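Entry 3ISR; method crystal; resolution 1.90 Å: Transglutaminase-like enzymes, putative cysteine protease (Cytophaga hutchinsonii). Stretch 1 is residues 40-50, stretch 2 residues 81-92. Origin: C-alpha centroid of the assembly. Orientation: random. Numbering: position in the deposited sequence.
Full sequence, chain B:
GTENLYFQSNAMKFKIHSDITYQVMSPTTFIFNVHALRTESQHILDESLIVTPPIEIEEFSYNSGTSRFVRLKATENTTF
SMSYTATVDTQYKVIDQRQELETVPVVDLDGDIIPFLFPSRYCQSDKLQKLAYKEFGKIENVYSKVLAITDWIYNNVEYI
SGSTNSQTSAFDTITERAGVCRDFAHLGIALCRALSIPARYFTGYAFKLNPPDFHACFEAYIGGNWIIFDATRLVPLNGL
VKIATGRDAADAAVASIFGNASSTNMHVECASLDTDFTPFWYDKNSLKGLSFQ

Stretch 1 (40-50) ESQHILDESLI
Stretch 2 81-92: SMSYTATVDTQY

How do the two stretches run? They form an antiparallel pair: the axes of strands 46-50 and 81-90 approach to 4.6 Å, with 169° between their N-to-C directions. Both chains are extended, with phi mostly between -110° and -155° and psi between 115° and 160°. His 43 faces Asp 89 and Ile 44 faces Val 88; then the register slips by one, so that Asp 46 pairs with Thr 87, Glu 47 with Ala 86, Ser 48 with Thr 85, Leu 49 with Tyr 84 and Ile 50 with Ser 83. The contact buries 932 Å², both sides summed.

Which backbone donors and acceptors are satisfied? His 43 N gives to Asp 89 O (3.0 Å) and Asp 89 N to His 43 O (2.9 Å). Beyond the bulge, Thr 87 N reaches Asp 46 O at 2.8 Å, Ser 48 N reaches Thr 85 O at 2.8 Å and Thr 85 N returns to Ser 48 O at 2.9 Å. Ile 50 N to Ser 83 O (2.8 Å) and Ser 83 N to Ile 50 O (2.7 Å) complete the ladder. At the other end, Gln 91 N makes a weak bond to Ser 41 O (3.1 Å, 121°).

What does the bulge change? Leu 45, at phi/psi -79/-36, turns the corner, and Thr 87 O accepts twice: from Leu 45 N at 3.0 Å and, weakly, from Asp 46 N at 3.4 Å. The extra residue is thus accommodated without leaving either amide unpaired.

How are the side chains arranged? Ile 44, Glu 47, Leu 49, Tyr 84, Ala 86 and Val 88 share one face. Tyr 84 (t, chi2 74°) donates from OH to Glu 47 OE1 at 2.8 Å; Glu 47 (p, t) meets it at the ring edge, a polar link suited to a buried phenol. At the non-hydrogen-bonded pair, with its CA atoms 4.1 Å apart, Ala 86 CB lies 3.8 Å from Glu 47 CB. Leu 49 (t, p) places CD1 3.8 Å from Met 82 CG, a selenomethionine (t, t, p), while Ile 44 CG1 (m, t) lies 4.1 Å from Val 88 CG2 (t). The opposite face, exposed or partly so, suits mostly polar residues: His 43, Asp 46, Ser 48, Ser 83, Thr 85, Thr 87 and Asp 89, with Ile 50 the apolar exception.

Where does water help? One water donates to Ser 48 O (3.0 Å) and bonds Thr 85 OG1 (m) at 3.1 Å and Ser 83 OG (t) at 3.3 Å. Another bonds Ser 41 OG (p) at 3.0 Å and donates to Gln 91 O at 2.8 Å, bridging the stretches where the direct bond is weak.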

# COMPACT_ATOMS: atom_id res chain seq x y z
N GLU B 40 -12.12 -22.07 -31.73
CA GLU B 40 -12.01 -23.30 -32.53
C GLU B 40 -12.57 -24.51 -31.78
O GLU B 40 -12.99 -25.49 -32.39
CB GLU B 40 -10.55 -23.55 -32.94
N SER B 41 -12.61 -24.42 -30.45
CA SER B 41 -13.02 -25.56 -29.62
C SER B 41 -14.34 -25.39 -28.87
O SER B 41 -14.89 -26.37 -28.33
CB SER B 41 -11.92 -25.89 -28.62
OG SER B 41 -11.71 -24.80 -27.74
N GLN B 42 -14.84 -24.16 -28.85
CA GLN B 42 -16.10 -23.83 -28.18
C GLN B 42 -17.05 -23.19 -29.18
O GLN B 42 -16.74 -22.14 -29.76
CB GLN B 42 -15.86 -22.86 -27.00
CG GLN B 42 -17.15 -22.44 -26.29
CD GLN B 42 -16.89 -21.72 -24.97
OE1 GLN B 42 -16.41 -22.32 -24.00
NE2 GLN B 42 -17.22 -20.44 -24.94
N HIS B 43 -18.22 -23.81 -29.36
CA HIS B 43 -19.18 -23.37 -30.37
C HIS B 43 -20.52 -23.04 -29.73
O HIS B 43 -21.02 -23.76 -28.85
CB HIS B 43 -19.37 -24.45 -31.45
CG HIS B 43 -18.08 -25.03 -31.95
ND1 HIS B 43 -17.40 -24.53 -33.04
CD2 HIS B 43 -17.31 -26.05 -31.47
CE1 HIS B 43 -16.29 -25.22 -33.23
NE2 HIS B 43 -16.21 -26.14 -32.28
N ILE B 44 -21.09 -21.92 -30.17
CA ILE B 44 -22.40 -21.53 -29.72
C ILE B 44 -23.39 -22.06 -30.76
O ILE B 44 -23.40 -21.65 -31.93
CB ILE B 44 -22.49 -20.01 -29.55
CG1 ILE B 44 -21.44 -19.53 -28.52
CG2 ILE B 44 -23.89 -19.61 -29.11
CD1 ILE B 44 -21.12 -18.09 -28.62
N LEU B 45 -24.21 -23.01 -30.31
CA LEU B 45 -25.22 -23.63 -31.15
C LEU B 45 -26.41 -22.69 -31.24
O LEU B 45 -27.00 -22.55 -32.31
CB LEU B 45 -25.59 -25.01 -30.60
CG LEU B 45 -24.36 -25.86 -30.25
CD1 LEU B 45 -24.69 -27.09 -29.40
CD2 LEU B 45 -23.56 -26.26 -31.51
N ASP B 46 -26.70 -21.99 -30.14
CA ASP B 46 -27.78 -21.01 -30.06
C ASP B 46 -27.56 -19.99 -28.91
O ASP B 46 -27.11 -20.37 -27.83
CB ASP B 46 -29.10 -21.74 -29.84
CG ASP B 46 -30.31 -20.84 -29.91
OD1 ASP B 46 -30.45 -20.09 -30.91
OD2 ASP B 46 -31.13 -20.90 -28.97
N GLU B 47 -27.88 -18.72 -29.15
CA GLU B 47 -27.86 -17.70 -28.09
C GLU B 47 -28.95 -16.64 -28.26
O GLU B 47 -29.37 -16.35 -29.39
CB GLU B 47 -26.48 -17.04 -27.96
CG GLU B 47 -26.10 -16.13 -29.13
CD GLU B 47 -24.74 -15.46 -28.96
OE1 GLU B 47 -24.03 -15.74 -27.97
OE2 GLU B 47 -24.36 -14.66 -29.84
N SER B 48 -29.38 -16.06 -27.15
CA SER B 48 -30.36 -14.97 -27.15
C SER B 48 -30.03 -13.91 -26.08
O SER B 48 -29.71 -14.25 -24.93
CB SER B 48 -31.77 -15.55 -26.93
OG SER B 48 -32.71 -14.54 -26.63
N LEU B 49 -30.11 -12.63 -26.46
CA LEU B 49 -29.85 -11.50 -25.56
C LEU B 49 -31.05 -10.54 -25.51
O LEU B 49 -31.41 -9.96 -26.54
CB LEU B 49 -28.59 -10.75 -25.99
CG LEU B 49 -28.17 -9.54 -25.16
CD1 LEU B 49 -27.53 -10.01 -23.85
CD2 LEU B 49 -27.20 -8.68 -25.95
N ILE B 50 -31.67 -10.40 -24.34
CA ILE B 50 -32.86 -9.56 -24.17
C ILE B 50 -32.64 -8.45 -23.16
O ILE B 50 -32.29 -8.72 -22.01
CB ILE B 50 -34.10 -10.40 -23.70
CG1 ILE B 50 -34.36 -11.61 -24.62
CG2 ILE B 50 -35.35 -9.51 -23.56
CD1 ILE B 50 -34.47 -11.27 -26.12
N SER B 81 -33.16 -4.40 -17.18
CA SER B 81 -32.67 -5.77 -17.00
C SER B 81 -32.11 -6.30 -18.30
O SER B 81 -32.57 -5.92 -19.38
CB SER B 81 -33.80 -6.70 -16.55
OG SER B 81 -34.33 -6.26 -15.31
N MSE B 82 -31.10 -7.15 -18.20
CA MSE B 82 -30.51 -7.78 -19.36
C MSE B 82 -30.46 -9.26 -19.10
O MSE B 82 -30.00 -9.69 -18.04
CB MSE B 82 -29.09 -7.25 -19.58
CG MSE B 82 -28.46 -7.82 -20.83
SE MSE B 82 -26.66 -7.12 -21.08
CE MSE B 82 -25.82 -7.95 -19.51
N SER B 83 -30.92 -10.05 -20.06
CA SER B 83 -30.96 -11.50 -19.92
C SER B 83 -30.21 -12.15 -21.07
O SER B 83 -30.44 -11.80 -22.23
CB SER B 83 -32.42 -11.96 -19.93
OG SER B 83 -32.50 -13.38 -19.97
N TYR B 84 -29.30 -13.08 -20.75
CA TYR B 84 -28.52 -13.81 -21.76
C TYR B 84 -28.71 -15.30 -21.57
O TYR B 84 -28.58 -15.82 -20.44
CB TYR B 84 -27.01 -13.46 -21.66
CG TYR B 84 -26.13 -14.26 -22.62
CD1 TYR B 84 -26.13 -13.99 -23.98
CD2 TYR B 84 -25.33 -15.30 -22.15
CE1 TYR B 84 -25.33 -14.72 -24.87
CE2 TYR B 84 -24.54 -16.05 -23.03
CZ TYR B 84 -24.55 -15.75 -24.39
OH TYR B 84 -23.76 -16.45 -25.26
N THR B 85 -29.02 -16.00 -22.66
CA THR B 85 -29.20 -17.45 -22.64
C THR B 85 -28.51 -18.09 -23.85
O THR B 85 -28.57 -17.54 -24.95
CB THR B 85 -30.73 -17.79 -22.65
OG1 THR B 85 -31.36 -17.12 -21.55
CG2 THR B 85 -30.97 -19.28 -22.53
N ALA B 86 -27.87 -19.23 -23.65
CA ALA B 86 -27.18 -19.91 -24.75
C ALA B 86 -27.04 -21.40 -24.56
O ALA B 86 -27.07 -21.91 -23.44
CB ALA B 86 -25.78 -19.28 -25.02
N THR B 87 -26.89 -22.09 -25.68
CA THR B 87 -26.57 -23.50 -25.70
C THR B 87 -25.21 -23.59 -26.35
O THR B 87 -25.00 -23.02 -27.42
CB THR B 87 -27.61 -24.27 -26.54
OG1 THR B 87 -28.91 -23.95 -26.05
CG2 THR B 87 -27.38 -25.75 -26.46
N VAL B 88 -24.29 -24.31 -25.71
CA VAL B 88 -22.88 -24.25 -26.08
C VAL B 88 -22.23 -25.61 -25.97
O VAL B 88 -22.53 -26.38 -25.06
CB VAL B 88 -22.12 -23.24 -25.16
CG1 VAL B 88 -20.62 -23.28 -25.42
CG2 VAL B 88 -22.65 -21.83 -25.38
N ASP B 89 -21.34 -25.92 -26.90
CA ASP B 89 -20.51 -27.10 -26.76
C ASP B 89 -19.07 -26.67 -26.53
O ASP B 89 -18.62 -25.67 -27.09
CB ASP B 89 -20.63 -28.04 -27.96
CG ASP B 89 -19.65 -27.71 -29.07
OD1 ASP B 89 -18.55 -28.31 -29.12
OD2 ASP B 89 -19.98 -26.82 -29.88
N THR B 90 -18.37 -27.41 -25.70
CA THR B 90 -16.95 -27.19 -25.48
C THR B 90 -16.22 -28.49 -25.76
O THR B 90 -16.85 -29.56 -25.80
CB THR B 90 -16.66 -26.79 -24.00
OG1 THR B 90 -16.96 -27.90 -23.15
CG2 THR B 90 -17.51 -25.60 -23.58
N GLN B 91 -14.92 -28.42 -26.00
CA GLN B 91 -14.09 -29.62 -25.98
C GLN B 91 -12.77 -29.33 -25.27
O GLN B 91 -12.30 -28.19 -25.25
CB GLN B 91 -13.90 -30.20 -27.39
CG GLN B 91 -12.79 -29.58 -28.25
CD GLN B 91 -12.81 -30.06 -29.72
OE1 GLN B 91 -11.92 -29.72 -30.51
NE2 GLN B 91 -13.83 -30.85 -30.08
N TYR B 92 -12.19 -30.36 -24.67
CA TYR B 92 -10.91 -30.18 -24.00
C TYR B 92 -10.00 -31.37 -24.22
O TYR B 92 -10.46 -32.49 -24.56
CB TYR B 92 -11.11 -29.94 -22.50
CG TYR B 92 -11.76 -31.08 -21.74
CD1 TYR B 92 -10.99 -32.08 -21.14
CD2 TYR B 92 -13.14 -31.12 -21.57
CE1 TYR B 92 -11.59 -33.13 -20.43
CE2 TYR B 92 -13.74 -32.15 -20.86
CZ TYR B 92 -12.96 -33.14 -20.29
OH TYR B 92 -13.59 -34.15 -19.59
O HOH W 1 -13.43 -25.66 -25.47
O HOH W 2 -32.09 -14.50 -23.04